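Nucleoside kinase (Methanococcus jannaschii, PDB 2C4E) catalyses the ATP-dependent phosphorylation of nucleosides, most actively inosine, guanosine and cytidine, to their monophosphates, as a homodimeric member of the ribokinase family. Local coordinates at residues A49-K53 with Y77-I83; I52-V57 with S255-K259; S59-V65 with I83-Y89; S91-P97 with L114-H120. All coordinates share one frame; numbering follows the deposited sequence.

Contact 1 of 4, residues A49-K53 with Y77-I83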
# COMPACT_ATOMS: atom_id res chain seq x y z
N ALA A 49 4.91 18.25 15.59
CA ALA A 49 3.88 19.08 16.20
C ALA A 49 3.23 18.40 17.37
O ALA A 49 2.97 19.03 18.39
CB ALA A 49 2.82 19.49 15.18
N VAL A 50 2.94 17.11 17.22
CA VAL A 50 2.32 16.34 18.29
C VAL A 50 3.29 16.16 19.45
O VAL A 50 2.90 16.30 20.60
CB VAL A 50 1.77 14.99 17.77
CG1 VAL A 50 1.27 14.11 18.93
CG2 VAL A 50 0.65 15.22 16.80
N GLY A 51 4.56 15.86 19.17
CA GLY A 51 5.58 15.76 20.21
C GLY A 51 5.76 17.05 20.98
O GLY A 51 5.92 17.05 22.21
N ILE A 52 5.73 18.17 20.27
CA ILE A 52 5.87 19.49 20.89
C ILE A 52 4.70 19.72 21.83
O ILE A 52 4.89 20.13 22.98
CB ILE A 52 5.94 20.59 19.81
CG1 ILE A 52 7.31 20.52 19.11
CG2 ILE A 52 5.71 21.96 20.42
CD1 ILE A 52 7.34 21.24 17.77
N LYS A 53 3.50 19.41 21.37
CA LYS A 53 2.29 19.65 22.16
C LYS A 53 2.28 18.77 23.40
O LYS A 53 1.89 19.23 24.46
CB LYS A 53 1.03 19.40 21.32
CG LYS A 53 -0.26 19.80 22.03
CD LYS A 53 -0.37 21.32 22.25
CE LYS A 53 -1.70 21.70 22.87
NZ LYS A 53 -1.99 23.16 22.81
N TYR A 77 -8.31 13.39 16.26
CA TYR A 77 -7.12 13.14 17.09
C TYR A 77 -6.31 14.42 17.33
O TYR A 77 -5.90 14.71 18.45
CB TYR A 77 -6.28 12.06 16.40
CG TYR A 77 -4.86 11.84 16.86
CD1 TYR A 77 -4.57 10.96 17.90
CD2 TYR A 77 -3.79 12.45 16.21
CE1 TYR A 77 -3.26 10.73 18.30
CE2 TYR A 77 -2.48 12.22 16.59
CZ TYR A 77 -2.22 11.36 17.64
OH TYR A 77 -0.93 11.11 18.03
N LEU A 78 -6.08 15.19 16.27
CA LEU A 78 -5.33 16.44 16.39
C LEU A 78 -6.16 17.50 17.12
O LEU A 78 -5.62 18.25 17.93
CB LEU A 78 -4.90 16.95 15.01
CG LEU A 78 -3.82 16.13 14.30
CD1 LEU A 78 -3.60 16.67 12.89
CD2 LEU A 78 -2.52 16.12 15.07
N LYS A 79 -7.46 17.55 16.84
CA LYS A 79 -8.33 18.50 17.51
C LYS A 79 -8.37 18.21 19.01
O LYS A 79 -8.33 19.12 19.83
CB LYS A 79 -9.75 18.47 16.92
CG LYS A 79 -9.89 19.24 15.61
CD LYS A 79 -11.31 19.14 15.05
CE LYS A 79 -11.43 19.74 13.66
NZ LYS A 79 -12.75 19.47 13.04
N ASN A 80 -8.38 16.92 19.36
CA ASN A 80 -8.46 16.49 20.76
C ASN A 80 -7.18 16.80 21.53
O ASN A 80 -7.22 17.00 22.74
CB ASN A 80 -8.81 15.00 20.86
CG ASN A 80 -10.30 14.73 20.73
OD1 ASN A 80 -11.10 15.66 20.58
ND2 ASN A 80 -10.68 13.46 20.79
N LEU A 81 -6.06 16.85 20.81
CA LEU A 81 -4.78 17.24 21.40
C LEU A 81 -4.59 18.76 21.43
O LEU A 81 -3.56 19.23 21.91
CB LEU A 81 -3.63 16.58 20.63
CG LEU A 81 -3.55 15.06 20.81
CD1 LEU A 81 -2.73 14.42 19.70
CD2 LEU A 81 -2.97 14.70 22.18
N ASP A 82 -5.57 19.52 20.93
CA ASP A 82 -5.51 20.99 20.92
C ASP A 82 -4.36 21.51 20.06
O ASP A 82 -3.71 22.49 20.38
CB ASP A 82 -5.40 21.54 22.36
CG ASP A 82 -6.08 22.89 22.53
OD1 ASP A 82 -5.78 23.83 21.77
OD2 ASP A 82 -6.94 23.09 23.42
N ILE A 83 -4.11 20.83 18.94
CA ILE A 83 -3.10 21.29 18.00
C ILE A 83 -3.83 22.16 16.98
O ILE A 83 -4.82 21.73 16.40
CB ILE A 83 -2.34 20.10 17.39
CG1 ILE A 83 -1.46 19.47 18.48
CG2 ILE A 83 -1.47 20.57 16.23
CD1 ILE A 83 -0.77 18.21 18.10

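Contact 2 of 4, residues I52-V57 with S255-K259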
# COMPACT_ATOMS: atom_id res chain seq x y z
N ILE A 52 5.73 18.17 20.27
CA ILE A 52 5.87 19.49 20.89
C ILE A 52 4.70 19.72 21.83
O ILE A 52 4.89 20.13 22.98
CB ILE A 52 5.94 20.59 19.81
CG1 ILE A 52 7.31 20.52 19.11
CG2 ILE A 52 5.71 21.96 20.42
CD1 ILE A 52 7.34 21.24 17.77
N LYS A 53 3.50 19.41 21.37
CA LYS A 53 2.29 19.65 22.16
C LYS A 53 2.28 18.77 23.40
O LYS A 53 1.89 19.23 24.46
CB LYS A 53 1.03 19.40 21.32
CG LYS A 53 -0.26 19.80 22.03
CD LYS A 53 -0.37 21.32 22.25
CE LYS A 53 -1.70 21.70 22.87
NZ LYS A 53 -1.99 23.16 22.81
N LYS A 54 2.72 17.53 23.25
CA LYS A 54 2.80 16.59 24.37
C LYS A 54 3.75 17.10 25.45
O LYS A 54 3.53 16.84 26.63
CB LYS A 54 3.23 15.21 23.88
CG LYS A 54 2.06 14.34 23.40
CD LYS A 54 1.17 13.90 24.59
CE LYS A 54 1.17 12.38 24.84
NZ LYS A 54 1.51 12.06 26.26
N LEU A 55 4.80 17.81 25.03
CA LEU A 55 5.76 18.44 25.95
C LEU A 55 5.28 19.77 26.55
O LEU A 55 6.03 20.44 27.26
CB LEU A 55 7.11 18.64 25.26
CG LEU A 55 7.81 17.33 24.89
CD1 LEU A 55 8.98 17.60 23.96
CD2 LEU A 55 8.24 16.57 26.12
N GLY A 56 4.05 20.16 26.26
CA GLY A 56 3.45 21.33 26.87
C GLY A 56 3.72 22.64 26.16
O GLY A 56 3.65 23.70 26.77
N VAL A 57 4.04 22.56 24.87
CA VAL A 57 4.29 23.75 24.06
C VAL A 57 3.26 23.77 22.96
O VAL A 57 2.96 22.74 22.36
CB VAL A 57 5.72 23.76 23.49
CG1 VAL A 57 5.90 24.91 22.48
CG2 VAL A 57 6.73 23.85 24.63
N SER A 255 11.12 22.32 21.76
CA SER A 255 10.25 22.60 22.91
C SER A 255 11.07 23.18 24.06
O SER A 255 10.67 24.16 24.70
CB SER A 255 9.52 21.34 23.37
OG SER A 255 8.59 20.89 22.39
N ALA A 256 12.21 22.56 24.33
CA ALA A 256 13.13 23.04 25.35
C ALA A 256 13.62 24.43 25.01
O ALA A 256 13.75 25.29 25.88
CB ALA A 256 14.29 22.10 25.48
N TYR A 257 13.87 24.68 23.73
CA TYR A 257 14.33 26.00 23.35
C TYR A 257 13.29 27.07 23.66
O TYR A 257 13.62 28.11 24.27
CB TYR A 257 14.76 26.04 21.88
CG TYR A 257 15.43 27.34 21.57
CD1 TYR A 257 16.78 27.50 21.79
CD2 TYR A 257 14.70 28.44 21.12
CE1 TYR A 257 17.41 28.72 21.54
CE2 TYR A 257 15.32 29.64 20.86
CZ TYR A 257 16.67 29.77 21.08
OH TYR A 257 17.30 30.98 20.83
N VAL A 258 12.04 26.82 23.27
CA VAL A 258 10.94 27.76 23.54
C VAL A 258 10.74 27.92 25.03
O VAL A 258 10.38 29.03 25.51
CB VAL A 258 9.64 27.31 22.81
CG1 VAL A 258 8.40 28.11 23.30
CG2 VAL A 258 9.83 27.47 21.32
N LYS A 259 10.98 26.85 25.78
CA LYS A 259 10.84 26.89 27.23
C LYS A 259 12.03 27.60 27.91
O LYS A 259 12.01 27.81 29.13
CB LYS A 259 10.66 25.49 27.80
CG LYS A 259 9.28 24.92 27.56
CD LYS A 259 9.15 23.48 28.04
CE LYS A 259 7.74 22.96 27.81
NZ LYS A 259 7.20 22.18 28.95

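Contact 3 of 4, residues S59-V65 with I83-Y89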
# COMPACT_ATOMS: atom_id res chain seq x y z
N SER A 59 1.60 24.06 19.57
CA SER A 59 2.07 23.92 18.21
C SER A 59 0.93 24.15 17.24
O SER A 59 -0.25 24.05 17.57
CB SER A 59 2.72 22.56 17.97
OG SER A 59 1.81 21.50 18.18
N GLU A 60 1.31 24.49 16.02
CA GLU A 60 0.38 24.62 14.93
C GLU A 60 0.98 23.89 13.75
O GLU A 60 2.19 23.78 13.63
CB GLU A 60 0.09 26.09 14.61
CG GLU A 60 1.25 26.93 14.11
CD GLU A 60 0.83 28.36 13.74
OE1 GLU A 60 -0.26 28.79 14.17
OE2 GLU A 60 1.58 29.06 13.02
N LEU A 61 0.12 23.40 12.87
CA LEU A 61 0.53 22.56 11.77
C LEU A 61 0.11 23.16 10.44
O LEU A 61 -1.03 23.65 10.30
CB LEU A 61 -0.11 21.19 11.97
CG LEU A 61 0.32 19.96 11.16
CD1 LEU A 61 1.76 19.62 11.35
CD2 LEU A 61 -0.56 18.80 11.61
N LEU A 62 1.03 23.16 9.48
CA LEU A 62 0.74 23.58 8.11
C LEU A 62 1.10 22.40 7.21
O LEU A 62 2.28 22.09 7.04
CB LEU A 62 1.54 24.83 7.72
CG LEU A 62 1.03 25.54 6.45
CD1 LEU A 62 1.70 26.90 6.35
CD2 LEU A 62 1.28 24.73 5.19
N SER A 63 0.08 21.75 6.67
CA SER A 63 0.22 20.61 5.77
C SER A 63 -0.89 20.61 4.74
O SER A 63 -1.94 21.23 4.96
CB SER A 63 0.11 19.28 6.54
OG SER A 63 0.97 19.23 7.66
N CYS A 64 -0.67 19.92 3.64
CA CYS A 64 -1.73 19.58 2.69
C CYS A 64 -2.28 18.18 2.99
O CYS A 64 -1.55 17.18 2.93
CB CYS A 64 -1.22 19.62 1.25
SG CYS A 64 -0.77 21.27 0.67
N VAL A 65 -3.57 18.11 3.31
CA VAL A 65 -4.26 16.84 3.57
C VAL A 65 -5.35 16.62 2.51
O VAL A 65 -5.64 17.51 1.72
CB VAL A 65 -4.82 16.79 5.02
CG1 VAL A 65 -3.69 16.98 6.02
CG2 VAL A 65 -5.92 17.83 5.25
N ILE A 83 -4.11 20.83 18.94
CA ILE A 83 -3.10 21.29 18.00
C ILE A 83 -3.83 22.16 16.98
O ILE A 83 -4.82 21.73 16.40
CB ILE A 83 -2.34 20.10 17.39
CG1 ILE A 83 -1.46 19.47 18.48
CG2 ILE A 83 -1.47 20.57 16.23
CD1 ILE A 83 -0.77 18.21 18.10
N ASN A 84 -3.36 23.38 16.80
CA ASN A 84 -3.96 24.36 15.90
C ASN A 84 -3.76 23.85 14.47
O ASN A 84 -2.63 23.78 13.99
CB ASN A 84 -3.30 25.73 16.12
CG ASN A 84 -3.93 26.87 15.30
OD1 ASN A 84 -3.94 28.02 15.75
ND2 ASN A 84 -4.42 26.57 14.12
N ILE A 85 -4.86 23.47 13.82
CA ILE A 85 -4.79 22.98 12.45
C ILE A 85 -5.56 23.91 11.52
O ILE A 85 -6.01 23.50 10.45
CB ILE A 85 -5.33 21.54 12.37
CG1 ILE A 85 -6.75 21.45 12.96
CG2 ILE A 85 -4.38 20.62 13.08
CD1 ILE A 85 -7.48 20.19 12.61
N SER A 86 -5.69 25.17 11.95
CA SER A 86 -6.32 26.23 11.17
C SER A 86 -5.65 26.49 9.81
O SER A 86 -6.31 26.94 8.88
CB SER A 86 -6.39 27.54 11.99
OG SER A 86 -5.15 28.22 12.06
N LYS A 87 -4.35 26.18 9.70
CA LYS A 87 -3.61 26.43 8.46
C LYS A 87 -3.58 25.20 7.51
O LYS A 87 -2.96 25.28 6.45
CB LYS A 87 -2.18 26.91 8.75
CG LYS A 87 -2.09 28.33 9.36
CD LYS A 87 -0.71 28.60 9.95
CE LYS A 87 -0.50 30.07 10.26
NZ LYS A 87 -1.53 30.55 11.22
N LEU A 88 -4.24 24.09 7.85
CA LEU A 88 -4.24 22.93 6.95
C LEU A 88 -4.99 23.27 5.66
O LEU A 88 -6.03 23.93 5.69
CB LEU A 88 -4.90 21.71 7.58
CG LEU A 88 -4.22 20.98 8.74
CD1 LEU A 88 -4.95 19.67 9.05
CD2 LEU A 88 -2.74 20.72 8.48
N TYR A 89 -4.44 22.83 4.53
CA TYR A 89 -5.12 22.86 3.25
C TYR A 89 -5.79 21.51 3.05
O TYR A 89 -5.14 20.48 3.12
CB TYR A 89 -4.14 23.13 2.11
CG TYR A 89 -4.82 23.15 0.77
CD1 TYR A 89 -4.91 22.00 -0.00
CD2 TYR A 89 -5.42 24.31 0.29
CE1 TYR A 89 -5.57 22.01 -1.23
CE2 TYR A 89 -6.08 24.33 -0.93
CZ TYR A 89 -6.14 23.18 -1.68
OH TYR A 89 -6.78 23.18 -2.90
O HOH W 1 -2.50 25.65 11.79

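Contact 4 of 4, residues S91-P97 with L114-H120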
# COMPACT_ATOMS: atom_id res chain seq x y z
N SER A 91 -7.65 19.09 0.47
CA SER A 91 -7.86 18.82 -0.95
C SER A 91 -9.21 18.15 -1.16
O SER A 91 -9.62 17.31 -0.36
CB SER A 91 -6.75 17.92 -1.49
OG SER A 91 -6.92 17.69 -2.88
N GLU A 92 -9.90 18.55 -2.22
CA GLU A 92 -11.16 17.92 -2.62
C GLU A 92 -10.90 16.69 -3.50
O GLU A 92 -11.69 15.74 -3.49
CB GLU A 92 -12.04 18.93 -3.39
CG GLU A 92 -12.28 20.26 -2.68
CD GLU A 92 -13.22 21.18 -3.43
OE1 GLU A 92 -12.86 21.65 -4.54
OE2 GLU A 92 -14.34 21.44 -2.93
N GLU A 93 -9.80 16.71 -4.24
CA GLU A 93 -9.52 15.74 -5.31
C GLU A 93 -8.57 14.61 -4.91
O GLU A 93 -8.78 13.44 -5.30
CB GLU A 93 -8.98 16.47 -6.55
CG GLU A 93 -7.91 17.54 -6.27
CD GLU A 93 -7.12 17.95 -7.50
OE1 GLU A 93 -7.14 17.21 -8.51
OE2 GLU A 93 -6.48 19.02 -7.47
N GLU A 94 -7.53 14.95 -4.15
CA GLU A 94 -6.47 14.04 -3.78
C GLU A 94 -6.77 13.44 -2.41
O GLU A 94 -7.41 14.10 -1.58
CB GLU A 94 -5.10 14.77 -3.76
CG GLU A 94 -4.79 15.60 -5.01
CD GLU A 94 -4.86 14.77 -6.29
OE1 GLU A 94 -4.52 13.56 -6.25
OE2 GLU A 94 -5.26 15.33 -7.34
N GLU A 95 -6.27 12.23 -2.16
CA GLU A 95 -6.18 11.68 -0.79
C GLU A 95 -4.95 12.17 0.01
O GLU A 95 -4.00 12.70 -0.57
CB GLU A 95 -6.14 10.15 -0.81
CG GLU A 95 -4.84 9.53 -1.31
CD GLU A 95 -5.00 8.04 -1.60
OE1 GLU A 95 -5.08 7.23 -0.65
OE2 GLU A 95 -5.06 7.67 -2.79
N THR A 96 -4.99 11.96 1.34
CA THR A 96 -3.92 12.35 2.28
C THR A 96 -2.63 11.56 1.98
O THR A 96 -2.72 10.37 1.70
CB THR A 96 -4.38 12.04 3.74
OG1 THR A 96 -5.60 12.74 4.03
CG2 THR A 96 -3.36 12.53 4.80
N PRO A 97 -1.44 12.18 2.06
CA PRO A 97 -0.19 11.42 1.85
C PRO A 97 -0.09 10.18 2.74
O PRO A 97 -0.52 10.21 3.90
CB PRO A 97 0.91 12.43 2.21
CG PRO A 97 0.29 13.76 1.88
CD PRO A 97 -1.16 13.61 2.28
N LEU A 114 3.19 7.80 -0.91
CA LEU A 114 2.16 8.34 -1.80
C LEU A 114 2.05 9.85 -1.60
O LEU A 114 1.61 10.32 -0.57
CB LEU A 114 0.81 7.66 -1.52
CG LEU A 114 -0.35 8.02 -2.45
CD1 LEU A 114 -0.01 7.70 -3.89
CD2 LEU A 114 -1.60 7.26 -2.03
N TRP A 115 2.44 10.60 -2.63
CA TRP A 115 2.49 12.06 -2.62
C TRP A 115 1.11 12.68 -2.38
O TRP A 115 0.95 13.53 -1.52
CB TRP A 115 3.06 12.52 -3.96
CG TRP A 115 3.41 13.95 -4.07
CD1 TRP A 115 2.94 14.82 -5.00
CD2 TRP A 115 4.36 14.68 -3.28
NE1 TRP A 115 3.52 16.05 -4.83
CE2 TRP A 115 4.39 16.00 -3.77
CE3 TRP A 115 5.18 14.36 -2.19
CZ2 TRP A 115 5.21 16.99 -3.22
CZ3 TRP A 115 5.99 15.35 -1.65
CH2 TRP A 115 5.99 16.64 -2.17
N GLY A 116 0.11 12.21 -3.14
CA GLY A 116 -1.28 12.61 -2.96
C GLY A 116 -1.50 14.13 -2.95
O GLY A 116 -1.14 14.82 -3.92
N ALA A 117 -2.06 14.62 -1.83
CA ALA A 117 -2.42 16.04 -1.64
C ALA A 117 -1.24 17.00 -1.52
O ALA A 117 -1.42 18.21 -1.62
CB ALA A 117 -3.33 16.19 -0.41
N ALA A 118 -0.04 16.47 -1.27
CA ALA A 118 1.18 17.28 -1.33
C ALA A 118 1.41 17.93 -2.70
O ALA A 118 2.20 18.87 -2.83
CB ALA A 118 2.39 16.43 -0.95
N LYS A 119 0.72 17.45 -3.73
CA LYS A 119 0.76 18.11 -5.04
C LYS A 119 0.33 19.58 -4.94
O LYS A 119 0.70 20.40 -5.78
CB LYS A 119 -0.08 17.35 -6.09
CG LYS A 119 -1.59 17.42 -5.89
CD LYS A 119 -2.18 18.69 -6.48
CE LYS A 119 -3.45 18.45 -7.23
NZ LYS A 119 -3.86 19.65 -8.02
N HIS A 120 -0.46 19.91 -3.91
CA HIS A 120 -1.02 21.26 -3.78
C HIS A 120 -0.01 22.31 -3.29
O HIS A 120 -0.28 23.49 -3.47
CB HIS A 120 -2.25 21.26 -2.85
CG HIS A 120 -3.45 20.58 -3.43
ND1 HIS A 120 -4.11 21.06 -4.55
CD2 HIS A 120 -4.10 19.45 -3.06
CE1 HIS A 120 -5.12 20.26 -4.83
NE2 HIS A 120 -5.14 19.28 -3.94

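Contact 1 of 4, residues A49-K53 with Y77-I83
Lys53 reaches across from helix 44-54 to the end of the neighbouring helix, where its ammonium group, already held by Asn58 OD1, also donates: NZ of Lys53 lies 3.1 Å from the backbone O of Asp82. The donor stands 39° out of the carbonyl plane, so the bond is made from above the peptide and not on a lone pair. A weaker electrostatic tie runs to the side chain of the same residue: OD1 of Asp82 lies 4.0 Å from NZ of Lys53, a long salt bridge. The lysine chain is kinked once, at chi2 (67°), and extended beyond. This bend carries CE of Lys53 to 3.2 Å from the backbone O of Leu81, so the aliphatic part follows the turn before the charge meets it. That turn is a Schellman motif, with Asp82 at positive phi ending helix 73-80.

Inward of the charge, CG and CB of Lys53 slide past Ile83 CG1, the two side chains running in opposite directions. Val50 forms the apolar centre and splits its branches: CG2 of Val50 packs 3.6 Å from CD1 of Ile83 and 3.7 Å from CD2 of Leu78, while CG1 of Val50 lies 4.1 Å from CD1 of Leu81. Leu81 CD1 also lies over one face of the Tyr77 ring, toward its rim, and the ring's OH is bonded to Gln284. The seam is thus apolar within and closed outside by a positive group at a helix C-terminus, where the partial negative charge of the carbonyls would probably stabilise it.

Contact 2 of 4, residues I52-V57 with S255-K259
The backbones come nearest at Ile52 and Ser255, whose CA atoms are 5.7 Å apart, before residues 52-57 leave their helix through a Schellman motif with Gly56 at positive phi. The close approach is consistent with the small side chain of Ser255. Its OG sits 3.4 Å from CA of Ile52, in a notch between the Ile52 branches and CD1 of Leu55, and is bonded back to the carbonyl of Ala251 in its own helix.

Lys259 makes the polar link. Its chain is extended as far as CE and turns only at chi4 (-137°), which lets NZ of Lys259 donate to O of Leu55 over 2.7 Å, with a C=O...N angle of 168°. On the way CE of Lys259 presses to 3.5 Å against CG2 of Val57, a tight carbon pair. Trp290 offers the ammonium a cation-pi partner. A methionine in place of Lys259 would probably leave the Leu55 carbonyl without this donor and give up the charge that faces Trp290. Val57 turns its other methyl, CG1, to CG1 of Val258 at 4.1 Å.

The contact joins the C-terminal ends of helices 44-54 and 245-258, the second carrying Asp247, the proposed proton acceptor, near its N-terminal end. Strand 7-11 lies alongside, Ile8 touching Ile52, Val57 and Val258, and Thr273 of helix 263-277 meets Leu55.

Contact 3 of 4, residues S59-V65 with I83-Y89
Glu60 turns its CG between backbone N and carbonyl carbon (chi1 64°), and Asn84 holds its CG opposite the backbone N (chi1 -175°), which sets the two side chains side by side and pointing the same way, with carboxylate and amide planes 83° apart. Their CB atoms are 3.7 Å apart. Lys87 runs obliquely across Glu60: OE1 of Glu60 lies 3.7 Å from NZ of Lys87, a long salt bridge, while OE2 of Glu60 is bonded to Thr9. The Asn84 amide is held by its ND2, which donates to OG of Ser86 nearly in the amide plane.

The backbones are joined at two places. Ser59 O accepts from Asn84 N, and N of Leu61 donates to O of Asn84 at 3.0 Å. Farther along, Ser63 O receives Tyr89 N, and N of Val65 donates to O of Tyr89 at 2.8 Å. Between them the register slips by one, where residues 85-88 make a type I turn. Water 1 bridges this gap: it donates to the carbonyls of Leu61 and Asn84 and accepts from N of Lys87 at 2.8 Å. Leu88 CD2 packs 3.7 Å from CB of Ser63 and 4.1 Å from CG of Leu61. At the far end Cys64 SG meets the Tyr89 ring obliquely, 5.2 Å from its centroid.

Strand 58-62 is the outermost strand of the central sheet within this chain, bonded on its other flank to strand 7-11. The returning segment follows helix 73-80, whose Leu78 packs on Leu61, Ile83 and Ile85, and leads into strand 89-90, which pairs in parallel with 64-65.

Contact 4 of 4, residues S91-P97 with L114-H120
Hydrogen bonds tie the loops at two points. Ser91 OG and His120 NE2 are 2.6 Å apart, the hydroxyl meeting the imidazole at its edge. That OG also accepts from Glu94 N, an ST motif. The other link is backbone: N of Ala117 donates to O of Glu95 over 3.0 Å.

Charge is carried by Lys119, whose NZ meets OE2 of Glu93 at 2.8 Å, 36° out of the carboxylate plane. Folded at chi2 and chi3, the lysine lays its CD over the centre of one His120 face, and Glu123 shares the ammonium. Were Lys119 replaced by alanine, Glu93 would probably lose its mate and that imidazole face its cover.

These loops flank the small sheet that forms the lid over the substrate site in the ribokinase fold: residues 91-97 lead into strand 98-103, while residues 114-120 continue from strand 109-114. Leu114 pairs in parallel with a strand of the second subunit, extending that sheet.

In the packing, CD2 of Leu114 touches CD of Glu95 at 3.5 Å, the carboxylate being salt-bridged to Lys98. Pro97 CG rests 3.5 Å from O of Trp115, and Glu94 CB lies against Ala117.

Overall arrangement
From the N terminus, helix 44-54 opens contacts 1 and 2, which share Ile52 and Lys53. Contact 2 closes the longest loop, returning only at helix 245-258, and contacts 3 and 4 both fall within that span. Contact 3 starts at strand 58-62 before contact 1 has closed at 77-83, so these two cross; they share Ile83 and meet directly where Ala49 O lies 2.7 Å from Ser59 OG. Contact 4 opens after contact 3 closes, and the two join through Val65 and Ser91. Contact 2 ties helix 44-54 to helix 245-258, contacts 1 and 3 link helices 44-54 and 73-80 with edge strand 58-62, and contact 4 lies at the lid.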